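Local coordinates for cellobiose 2-epimerase (Caldibacillus thermoamylovorans, PDB 5ZHB), which interconverts cellobiose and its 2-epimer, 4-O-beta-D-glucosyl-D-mannose, by epimerising the reducing-end sugar at C2, at residues Y112-R126 against T185-V199. Numbering follows the deposited sequence.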
ATOM      1  N   TYR A 112       3.285   8.566  -7.120  1.00 22.24           N
ATOM      2  CA  TYR A 112       3.046   7.484  -6.172  1.00 20.51           C
ATOM      3  C   TYR A 112       3.179   8.009  -4.754  1.00 20.58           C
ATOM      4  O   TYR A 112       2.360   7.700  -3.890  1.00 19.39           O
ATOM      5  CB  TYR A 112       4.058   6.375  -6.446  1.00 20.89           C
ATOM      6  CG  TYR A 112       4.049   5.142  -5.557  1.00 23.58           C
ATOM      7  CD1 TYR A 112       2.865   4.508  -5.190  1.00 26.99           C
ATOM      8  CD2 TYR A 112       5.240   4.546  -5.191  1.00 26.05           C
ATOM      9  CE1 TYR A 112       2.887   3.357  -4.428  1.00 29.07           C
ATOM     10  CE2 TYR A 112       5.276   3.396  -4.428  1.00 27.93           C
ATOM     11  CZ  TYR A 112       4.090   2.804  -4.041  1.00 29.09           C
ATOM     12  OH  TYR A 112       4.141   1.657  -3.298  1.00 32.20           O
ATOM     13  N   ALA A 113       4.211   8.825  -4.520  1.00 21.02           N
ATOM     14  CA  ALA A 113       4.401   9.381  -3.197  1.00 19.41           C
ATOM     15  C   ALA A 113       3.288  10.379  -2.860  1.00 19.00           C
ATOM     16  O   ALA A 113       2.832  10.401  -1.718  1.00 20.49           O
ATOM     17  CB  ALA A 113       5.810   9.956  -3.094  1.00 22.70           C
ATOM     18  N   GLN A 114       2.852  11.195  -3.827  1.00 20.84           N
ATOM     19  CA  GLN A 114       1.817  12.189  -3.578  1.00 22.50           C
ATOM     20  C   GLN A 114       0.511  11.480  -3.212  1.00 20.53           C
ATOM     21  O   GLN A 114      -0.196  11.906  -2.307  1.00 19.92           O
ATOM     22  CB  GLN A 114       1.609  13.165  -4.738  1.00 22.70           C
ATOM     23  CG  GLN A 114       2.885  13.748  -5.340  1.00 22.25           C
ATOM     24  CD  GLN A 114       3.916  14.202  -4.325  1.00 21.57           C
ATOM     25  OE1 GLN A 114       3.615  14.954  -3.394  1.00 22.28           O
ATOM     26  NE2 GLN A 114       5.143  13.745  -4.482  1.00 21.05           N
ATOM     27  N   ALA A 115       0.226  10.372  -3.895  1.00 19.95           N
ATOM     28  CA  ALA A 115      -0.945   9.547  -3.577  1.00 20.57           C
ATOM     29  C   ALA A 115      -0.925   9.066  -2.126  1.00 19.43           C
ATOM     30  O   ALA A 115      -1.910   9.240  -1.388  1.00 19.55           O
ATOM     31  CB  ALA A 115      -1.053   8.381  -4.552  1.00 20.99           C
ATOM     32  N   PHE A 116       0.191   8.450  -1.717  1.00 19.13           N
ATOM     33  CA  PHE A 116       0.349   8.015  -0.339  1.00 18.78           C
ATOM     34  C   PHE A 116       0.137   9.179   0.638  1.00 20.00           C
ATOM     35  O   PHE A 116      -0.405   8.961   1.699  1.00 19.79           O
ATOM     36  CB  PHE A 116       1.661   7.245  -0.131  1.00 19.77           C
ATOM     37  CG  PHE A 116       1.359   5.746  -0.198  1.00 19.63           C
ATOM     38  CD1 PHE A 116       0.660   5.134   0.823  1.00 23.69           C
ATOM     39  CD2 PHE A 116       1.676   4.995  -1.319  1.00 22.95           C
ATOM     40  CE1 PHE A 116       0.280   3.796   0.745  1.00 24.75           C
ATOM     41  CE2 PHE A 116       1.295   3.651  -1.405  1.00 24.19           C
ATOM     42  CZ  PHE A 116       0.604   3.059  -0.378  1.00 23.68           C
ATOM     43  N   GLY A 117       0.536  10.399   0.281  1.00 21.69           N
ATOM     44  CA  GLY A 117       0.288  11.574   1.118  1.00 20.57           C
ATOM     45  C   GLY A 117      -1.197  11.831   1.333  1.00 20.90           C
ATOM     46  O   GLY A 117      -1.659  11.969   2.474  1.00 20.91           O
ATOM     47  N   VAL A 118      -1.949  11.789   0.231  1.00 21.70           N
ATOM     48  CA  VAL A 118      -3.396  11.959   0.304  1.00 21.65           C
ATOM     49  C   VAL A 118      -4.022  10.896   1.187  1.00 22.55           C
ATOM     50  O   VAL A 118      -4.839  11.204   2.071  1.00 22.44           O
ATOM     51  CB  VAL A 118      -3.996  11.933  -1.107  1.00 22.36           C
ATOM     52  CG1 VAL A 118      -5.514  11.807  -1.085  1.00 20.96           C
ATOM     53  CG2 VAL A 118      -3.521  13.138  -1.894  1.00 23.07           C
ATOM     54  N   TYR A 119      -3.613   9.632   0.970  1.00 23.70           N
ATOM     55  CA  TYR A 119      -4.154   8.519   1.738  1.00 21.83           C
ATOM     56  C   TYR A 119      -3.911   8.712   3.238  1.00 21.76           C
ATOM     57  O   TYR A 119      -4.808   8.476   4.053  1.00 22.10           O
ATOM     58  CB  TYR A 119      -3.475   7.234   1.258  1.00 20.34           C
ATOM     59  CG  TYR A 119      -4.060   5.929   1.789  1.00 21.27           C
ATOM     60  CD1 TYR A 119      -5.422   5.648   1.714  1.00 20.60           C
ATOM     61  CD2 TYR A 119      -3.245   4.960   2.327  1.00 21.79           C
ATOM     62  CE1 TYR A 119      -5.948   4.444   2.141  1.00 22.44           C
ATOM     63  CE2 TYR A 119      -3.756   3.758   2.794  1.00 23.49           C
ATOM     64  CZ  TYR A 119      -5.112   3.486   2.683  1.00 22.61           C
ATOM     65  OH  TYR A 119      -5.571   2.279   3.133  1.00 21.67           O
ATOM     66  N   ALA A 120      -2.681   9.077   3.621  1.00 21.20           N
ATOM     67  CA  ALA A 120      -2.335   9.195   5.036  1.00 21.74           C
ATOM     68  C   ALA A 120      -2.951  10.436   5.702  1.00 20.45           C
ATOM     69  O   ALA A 120      -3.423  10.359   6.854  1.00 20.11           O
ATOM     70  CB  ALA A 120      -0.853   9.176   5.184  1.00 20.12           C
ATOM     71  N   LEU A 121      -2.955  11.547   4.972  1.00 22.49           N
ATOM     72  CA  LEU A 121      -3.470  12.815   5.483  1.00 24.60           C
ATOM     73  C   LEU A 121      -4.980  12.729   5.683  1.00 26.71           C
ATOM     74  O   LEU A 121      -5.490  13.240   6.673  1.00 28.45           O
ATOM     75  CB  LEU A 121      -3.088  13.954   4.536  1.00 29.48           C
ATOM     76  CG  LEU A 121      -1.621  14.396   4.566  1.00 29.36           C
ATOM     77  CD1 LEU A 121      -1.311  15.200   3.339  1.00 31.51           C
ATOM     78  CD2 LEU A 121      -1.301  15.189   5.806  1.00 32.18           C
ATOM     79  N   THR A 122      -5.689  12.054   4.760  1.00 26.18           N
ATOM     80  CA  THR A 122      -7.124  11.867   4.900  1.00 25.35           C
ATOM     81  C   THR A 122      -7.415  10.961   6.090  1.00 26.17           C
ATOM     82  O   THR A 122      -8.310  11.269   6.864  1.00 26.84           O
ATOM     83  CB  THR A 122      -7.767  11.407   3.590  1.00 25.68           C
ATOM     84  OG1 THR A 122      -7.200  10.188   3.111  1.00 25.65           O
ATOM     85  CG2 THR A 122      -7.620  12.464   2.513  1.00 24.92           C
ATOM     86  N   GLU A 123      -6.610   9.909   6.308  1.00 24.45           N
ATOM     87  CA  GLU A 123      -6.832   9.035   7.445  1.00 24.91           C
ATOM     88  C   GLU A 123      -6.627   9.801   8.760  1.00 24.88           C
ATOM     89  O   GLU A 123      -7.389   9.644   9.720  1.00 25.37           O
ATOM     90  CB  GLU A 123      -5.906   7.826   7.388  1.00 23.22           C
ATOM     91  CG  GLU A 123      -6.279   6.701   8.349  1.00 24.94           C
ATOM     92  CD  GLU A 123      -7.603   6.011   8.023  1.00 26.01           C
ATOM     93  OE1 GLU A 123      -8.180   6.166   6.923  1.00 25.68           O
ATOM     94  OE2 GLU A 123      -8.063   5.320   8.945  1.00 25.14           O
ATOM     95  N   TYR A 124      -5.599  10.650   8.809  1.00 24.05           N
ATOM     96  CA  TYR A 124      -5.339  11.439   9.998  1.00 25.66           C
ATOM     97  C   TYR A 124      -6.509  12.397  10.210  1.00 26.64           C
ATOM     98  O   TYR A 124      -6.954  12.607  11.337  1.00 29.43           O
ATOM     99  CB  TYR A 124      -3.996  12.148   9.817  1.00 28.05           C
ATOM    100  CG  TYR A 124      -3.569  12.973  11.023  1.00 28.76           C
ATOM    101  CD1 TYR A 124      -3.154  12.358  12.184  1.00 29.64           C
ATOM    102  CD2 TYR A 124      -3.491  14.362  10.948  1.00 31.03           C
ATOM    103  CE1 TYR A 124      -2.714  13.103  13.265  1.00 33.08           C
ATOM    104  CE2 TYR A 124      -3.071  15.115  12.026  1.00 29.23           C
ATOM    105  CZ  TYR A 124      -2.688  14.484  13.189  1.00 30.80           C
ATOM    106  OH  TYR A 124      -2.241  15.196  14.280  1.00 33.30           O
ATOM    107  N   TYR A 125      -7.043  12.931   9.107  1.00 29.46           N
ATOM    108  CA  TYR A 125      -8.174  13.834   9.214  1.00 32.55           C
ATOM    109  C   TYR A 125      -9.370  13.086   9.810  1.00 36.74           C
ATOM    110  O   TYR A 125     -10.092  13.625  10.638  1.00 36.39           O
ATOM    111  CB  TYR A 125      -8.472  14.453   7.856  1.00 32.84           C
ATOM    112  CG  TYR A 125      -9.640  15.426   7.913  1.00 36.80           C
ATOM    113  CD1 TYR A 125      -9.469  16.728   8.376  1.00 36.32           C
ATOM    114  CD2 TYR A 125     -10.917  15.015   7.559  1.00 37.47           C
ATOM    115  CE1 TYR A 125     -10.539  17.616   8.426  1.00 38.02           C
ATOM    116  CE2 TYR A 125     -11.993  15.882   7.628  1.00 41.34           C
ATOM    117  CZ  TYR A 125     -11.801  17.188   8.043  1.00 40.52           C
ATOM    118  OH  TYR A 125     -12.883  18.014   8.060  1.00 44.05           O
ATOM    119  N   ARG A 126      -9.558  11.816   9.436  1.00 36.12           N
ATOM    120  CA  ARG A 126     -10.686  11.053   9.953  1.00 35.32           C
ATOM    121  C   ARG A 126     -10.687  11.065  11.481  1.00 35.33           C
ATOM    122  O   ARG A 126     -11.756  11.088  12.082  1.00 34.58           O
ATOM    123  CB  ARG A 126     -10.736   9.612   9.425  1.00 33.93           C
ATOM    124  CG  ARG A 126     -10.968   9.593   7.922  1.00 34.40           C
ATOM    125  CD  ARG A 126     -10.882   8.225   7.291  1.00 34.80           C
ATOM    126  NE  ARG A 126     -12.003   7.379   7.704  1.00 36.33           N
ATOM    127  CZ  ARG A 126     -12.087   6.079   7.502  1.00 34.92           C
ATOM    128  NH1 ARG A 126     -11.095   5.412   6.935  1.00 32.10           N
ATOM    129  NH2 ARG A 126     -13.159   5.428   7.914  1.00 35.28           N
ATOM    130  N   THR A 185       1.097   2.744  -9.780  1.00 18.86           N
ATOM    131  CA  THR A 185       0.760   4.136  -9.482  1.00 18.46           C
ATOM    132  C   THR A 185      -0.751   4.349  -9.515  1.00 19.15           C
ATOM    133  O   THR A 185      -1.302   4.966  -8.621  1.00 18.70           O
ATOM    134  CB  THR A 185       1.476   5.082 -10.452  1.00 20.70           C
ATOM    135  OG1 THR A 185       2.871   4.952 -10.205  1.00 20.71           O
ATOM    136  CG2 THR A 185       1.081   6.532 -10.233  1.00 22.95           C
ATOM    137  N   HIS A 186      -1.432   3.771 -10.524  1.00 18.38           N
ATOM    138  CA  HIS A 186      -2.875   3.880 -10.646  1.00 20.02           C
ATOM    139  C   HIS A 186      -3.580   3.264  -9.438  1.00 19.03           C
ATOM    140  O   HIS A 186      -4.575   3.809  -8.947  1.00 20.09           O
ATOM    141  CB  HIS A 186      -3.294   3.294 -12.006  1.00 22.44           C
ATOM    142  CG  HIS A 186      -2.928   4.235 -13.118  1.00 24.51           C
ATOM    143  ND1 HIS A 186      -1.661   4.280 -13.662  1.00 23.79           N
ATOM    144  CD2 HIS A 186      -3.657   5.198 -13.757  1.00 25.24           C
ATOM    145  CE1 HIS A 186      -1.627   5.242 -14.598  1.00 24.57           C
ATOM    146  NE2 HIS A 186      -2.827   5.816 -14.678  1.00 23.59           N
ATOM    147  N   LEU A 187      -3.047   2.145  -8.925  1.00 19.70           N
ATOM    148  CA  LEU A 187      -3.704   1.480  -7.796  1.00 20.12           C
ATOM    149  C   LEU A 187      -3.718   2.407  -6.584  1.00 18.41           C
ATOM    150  O   LEU A 187      -4.755   2.569  -5.910  1.00 19.92           O
ATOM    151  CB  LEU A 187      -3.005   0.147  -7.501  1.00 19.28           C
ATOM    152  CG  LEU A 187      -3.540  -0.668  -6.310  1.00 19.57           C
ATOM    153  CD1 LEU A 187      -5.010  -0.940  -6.460  1.00 20.70           C
ATOM    154  CD2 LEU A 187      -2.791  -1.962  -6.125  1.00 21.44           C
ATOM    155  N   HIS A 188      -2.536   2.976  -6.269  1.00 18.18           N
ATOM    156  CA  HIS A 188      -2.391   3.796  -5.064  1.00 17.57           C
ATOM    157  C   HIS A 188      -3.047   5.166  -5.236  1.00 18.69           C
ATOM    158  O   HIS A 188      -3.490   5.746  -4.247  1.00 17.66           O
ATOM    159  CB  HIS A 188      -0.956   3.744  -4.526  1.00 17.98           C
ATOM    160  CG  HIS A 188      -0.637   2.351  -4.117  1.00 18.38           C
ATOM    161  ND1 HIS A 188      -1.203   1.771  -2.995  1.00 19.33           N
ATOM    162  CD2 HIS A 188       0.034   1.375  -4.727  1.00 19.89           C
ATOM    163  CE1 HIS A 188      -0.796   0.507  -2.929  1.00 19.82           C
ATOM    164  NE2 HIS A 188      -0.072   0.245  -3.960  1.00 18.11           N
ATOM    165  N   VAL A 189      -3.176   5.669  -6.469  1.00 18.52           N
ATOM    166  CA  VAL A 189      -4.006   6.841  -6.662  1.00 20.01           C
ATOM    167  C   VAL A 189      -5.452   6.484  -6.306  1.00 20.51           C
ATOM    168  O   VAL A 189      -6.114   7.221  -5.588  1.00 19.15           O
ATOM    169  CB  VAL A 189      -3.875   7.448  -8.068  1.00 20.50           C
ATOM    170  CG1 VAL A 189      -4.904   8.556  -8.308  1.00 21.91           C
ATOM    171  CG2 VAL A 189      -2.462   7.965  -8.286  1.00 21.76           C
ATOM    172  N   LEU A 190      -5.953   5.354  -6.821  1.00 21.76           N
ATOM    173  CA  LEU A 190      -7.322   4.932  -6.503  1.00 22.22           C
ATOM    174  C   LEU A 190      -7.520   4.746  -4.996  1.00 20.17           C
ATOM    175  O   LEU A 190      -8.500   5.209  -4.419  1.00 20.83           O
ATOM    176  CB  LEU A 190      -7.620   3.664  -7.298  1.00 20.88           C
ATOM    177  CG  LEU A 190      -8.989   3.022  -7.055  1.00 21.89           C
ATOM    178  CD1 LEU A 190     -10.146   3.942  -7.414  1.00 22.66           C
ATOM    179  CD2 LEU A 190      -9.048   1.793  -7.902  1.00 23.68           C
ATOM    180  N   GLU A 191      -6.564   4.091  -4.339  1.00 20.46           N
ATOM    181  CA  GLU A 191      -6.618   3.855  -2.904  1.00 21.62           C
ATOM    182  C   GLU A 191      -6.737   5.194  -2.170  1.00 22.23           C
ATOM    183  O   GLU A 191      -7.552   5.349  -1.283  1.00 18.37           O
ATOM    184  CB  GLU A 191      -5.338   3.103  -2.537  1.00 19.65           C
ATOM    185  CG  GLU A 191      -5.051   2.949  -1.049  1.00 22.84           C
ATOM    186  CD  GLU A 191      -3.668   2.352  -0.842  1.00 21.62           C
ATOM    187  OE1 GLU A 191      -2.695   2.934  -1.364  1.00 21.38           O
ATOM    188  OE2 GLU A 191      -3.566   1.290  -0.227  1.00 21.36           O
ATOM    189  N   ALA A 192      -5.856   6.138  -2.513  1.00 19.80           N
ATOM    190  CA  ALA A 192      -5.826   7.439  -1.866  1.00 21.50           C
ATOM    191  C   ALA A 192      -7.141   8.200  -2.072  1.00 21.25           C
ATOM    192  O   ALA A 192      -7.726   8.768  -1.144  1.00 21.24           O
ATOM    193  CB  ALA A 192      -4.666   8.187  -2.463  1.00 22.59           C
ATOM    194  N   TYR A 193      -7.600   8.206  -3.312  1.00 22.87           N
ATOM    195  CA  TYR A 193      -8.794   8.958  -3.668  1.00 24.76           C
ATOM    196  C   TYR A 193     -10.036   8.369  -3.013  1.00 25.72           C
ATOM    197  O   TYR A 193     -10.933   9.129  -2.672  1.00 27.81           O
ATOM    198  CB  TYR A 193      -9.002   8.983  -5.180  1.00 23.32           C
ATOM    199  CG  TYR A 193      -8.112   9.953  -5.948  1.00 24.12           C
ATOM    200  CD1 TYR A 193      -7.032  10.595  -5.346  1.00 24.80           C
ATOM    201  CD2 TYR A 193      -8.370  10.220  -7.287  1.00 22.85           C
ATOM    202  CE1 TYR A 193      -6.250  11.483  -6.054  1.00 23.85           C
ATOM    203  CE2 TYR A 193      -7.596  11.115  -8.005  1.00 23.61           C
ATOM    204  CZ  TYR A 193      -6.543  11.766  -7.381  1.00 23.84           C
ATOM    205  OH  TYR A 193      -5.760  12.623  -8.117  1.00 23.13           O
ATOM    206  N   THR A 194     -10.099   7.033  -2.871  1.00 25.13           N
ATOM    207  CA  THR A 194     -11.160   6.407  -2.083  1.00 22.98           C
ATOM    208  C   THR A 194     -11.245   7.026  -0.688  1.00 25.18           C
ATOM    209  O   THR A 194     -12.341   7.367  -0.214  1.00 25.68           O
ATOM    210  CB  THR A 194     -10.943   4.903  -1.986  1.00 22.09           C
ATOM    211  OG1 THR A 194     -10.974   4.483  -3.343  1.00 22.42           O
ATOM    212  CG2 THR A 194     -12.039   4.179  -1.224  1.00 22.86           C
ATOM    213  N   ASN A 195     -10.088   7.192  -0.039  1.00 23.83           N
ATOM    214  CA  ASN A 195     -10.034   7.697   1.329  1.00 21.22           C
ATOM    215  C   ASN A 195     -10.395   9.183   1.377  1.00 22.91           C
ATOM    216  O   ASN A 195     -11.015   9.651   2.359  1.00 24.97           O
ATOM    217  CB  ASN A 195      -8.690   7.353   1.976  1.00 23.91           C
ATOM    218  CG  ASN A 195      -8.817   6.955   3.422  1.00 23.38           C
ATOM    219  OD1 ASN A 195      -9.706   6.167   3.789  1.00 24.75           O
ATOM    220  ND2 ASN A 195      -7.946   7.487   4.275  1.00 25.54           N
ATOM    221  N   LEU A 196     -10.021   9.910   0.321  1.00 22.94           N
ATOM    222  CA  LEU A 196     -10.307  11.336   0.232  1.00 27.98           C
ATOM    223  C   LEU A 196     -11.825  11.517   0.140  1.00 30.01           C
ATOM    224  O   LEU A 196     -12.399  12.370   0.820  1.00 27.58           O
ATOM    225  CB  LEU A 196      -9.565  11.968  -0.944  1.00 27.52           C
ATOM    226  CG  LEU A 196      -9.760  13.478  -1.154  1.00 27.23           C
ATOM    227  CD1 LEU A 196      -9.428  14.319   0.076  1.00 25.89           C
ATOM    228  CD2 LEU A 196      -8.945  13.964  -2.326  1.00 27.11           C
ATOM    229  N   TYR A 197     -12.477  10.670  -0.666  1.00 31.27           N
ATOM    230  CA  TYR A 197     -13.913  10.793  -0.891  1.00 28.12           C
ATOM    231  C   TYR A 197     -14.682  10.474   0.393  1.00 33.60           C
ATOM    232  O   TYR A 197     -15.743  11.046   0.630  1.00 37.85           O
ATOM    233  CB  TYR A 197     -14.319   9.914  -2.073  1.00 30.25           C
ATOM    234  CG  TYR A 197     -15.754  10.174  -2.498  1.00 29.93           C
ATOM    235  CD1 TYR A 197     -16.068  11.219  -3.357  1.00 31.90           C
ATOM    236  CD2 TYR A 197     -16.799   9.444  -1.938  1.00 35.20           C
ATOM    237  CE1 TYR A 197     -17.384  11.491  -3.700  1.00 36.75           C
ATOM    238  CE2 TYR A 197     -18.114   9.678  -2.303  1.00 37.00           C
ATOM    239  CZ  TYR A 197     -18.402  10.711  -3.175  1.00 40.27           C
ATOM    240  OH  TYR A 197     -19.700  10.940  -3.498  1.00 41.90           O
ATOM    241  N   ARG A 198     -14.142   9.591   1.245  1.00 28.98           N
ATOM    242  CA  ARG A 198     -14.727   9.336   2.552  1.00 30.79           C
ATOM    243  C   ARG A 198     -14.815  10.625   3.362  1.00 33.71           C
ATOM    244  O   ARG A 198     -15.661  10.753   4.227  1.00 32.88           O
ATOM    245  CB  ARG A 198     -13.938   8.317   3.387  1.00 30.21           C
ATOM    246  CG  ARG A 198     -13.962   6.891   2.851  1.00 29.44           C
ATOM    247  CD  ARG A 198     -13.198   5.970   3.795  1.00 31.82           C
ATOM    248  NE  ARG A 198     -13.379   4.544   3.491  1.00 34.55           N
ATOM    249  CZ  ARG A 198     -12.558   3.762   2.784  1.00 31.59           C
ATOM    250  NH1 ARG A 198     -11.331   4.152   2.433  1.00 28.62           N
ATOM    251  NH2 ARG A 198     -13.005   2.581   2.417  1.00 34.07           N
ATOM    252  N   VAL A 199     -13.905  11.565   3.129  1.00 34.51           N
ATOM    253  CA  VAL A 199     -13.776  12.710   4.017  1.00 37.21           C
ATOM    254  C   VAL A 199     -14.232  14.008   3.345  1.00 37.84           C
ATOM    255  O   VAL A 199     -14.398  15.017   4.012  1.00 41.07           O
ATOM    256  CB  VAL A 199     -12.278  12.607   4.369  1.00 38.46           C
ATOM    257  CG1 VAL A 199     -11.458  13.861   4.131  1.00 43.26           C
ATOM    258  CG2 VAL A 199     -12.085  11.988   5.733  1.00 38.23           C
TER
HETATM  259  O   HOH W   1      -8.208   4.188   5.013  1.00 29.64           O
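N195 enters from helix 183-199 as a knob among Y119, T122, E123 and R126 of helix 111-128. Its CB lies at the edge of the Y119 ring, 3.7 Å from Y119 CD1. Beyond CG, ND2 donates to E123 OE1 at 3.0 Å, nearly straight (160°) and in the amide plane, using that oxygen's anti lone pair; more bent bonds run to T122 OG1 and Y119 O. OD1 accepts from R198 NH1, and a water joins it to E123 OE1, which R126 NH1 also grips on the syn side. E123 OE2 pairs with R64. Further along, A192 CB sits 3.1 Å from A115 O, and these two small residues are consistent with the close 7.8 Å approach of the axes at a 25° crossing. E191, with CG anti to its backbone N (chi1 170°), lays CG over one face of Y119, a CH-pi contact 3.8 Å from the centroid. Its OE1 receives a very short, straight bond from H188 ND1, while OE2 pairs with R379; F116 CE2 lies over one face of the inclined H188 ring. With an alanine at N195, E123 OE1, T122 OG1 and Y119 O would probably lose a shared donor and R198 NH1 its acceptor. Two near-parallel helices of the helical barrel expected of this epimerase family are thus joined by a buried polar network, in which E123 probably balances R126 and R64, and D257 R198.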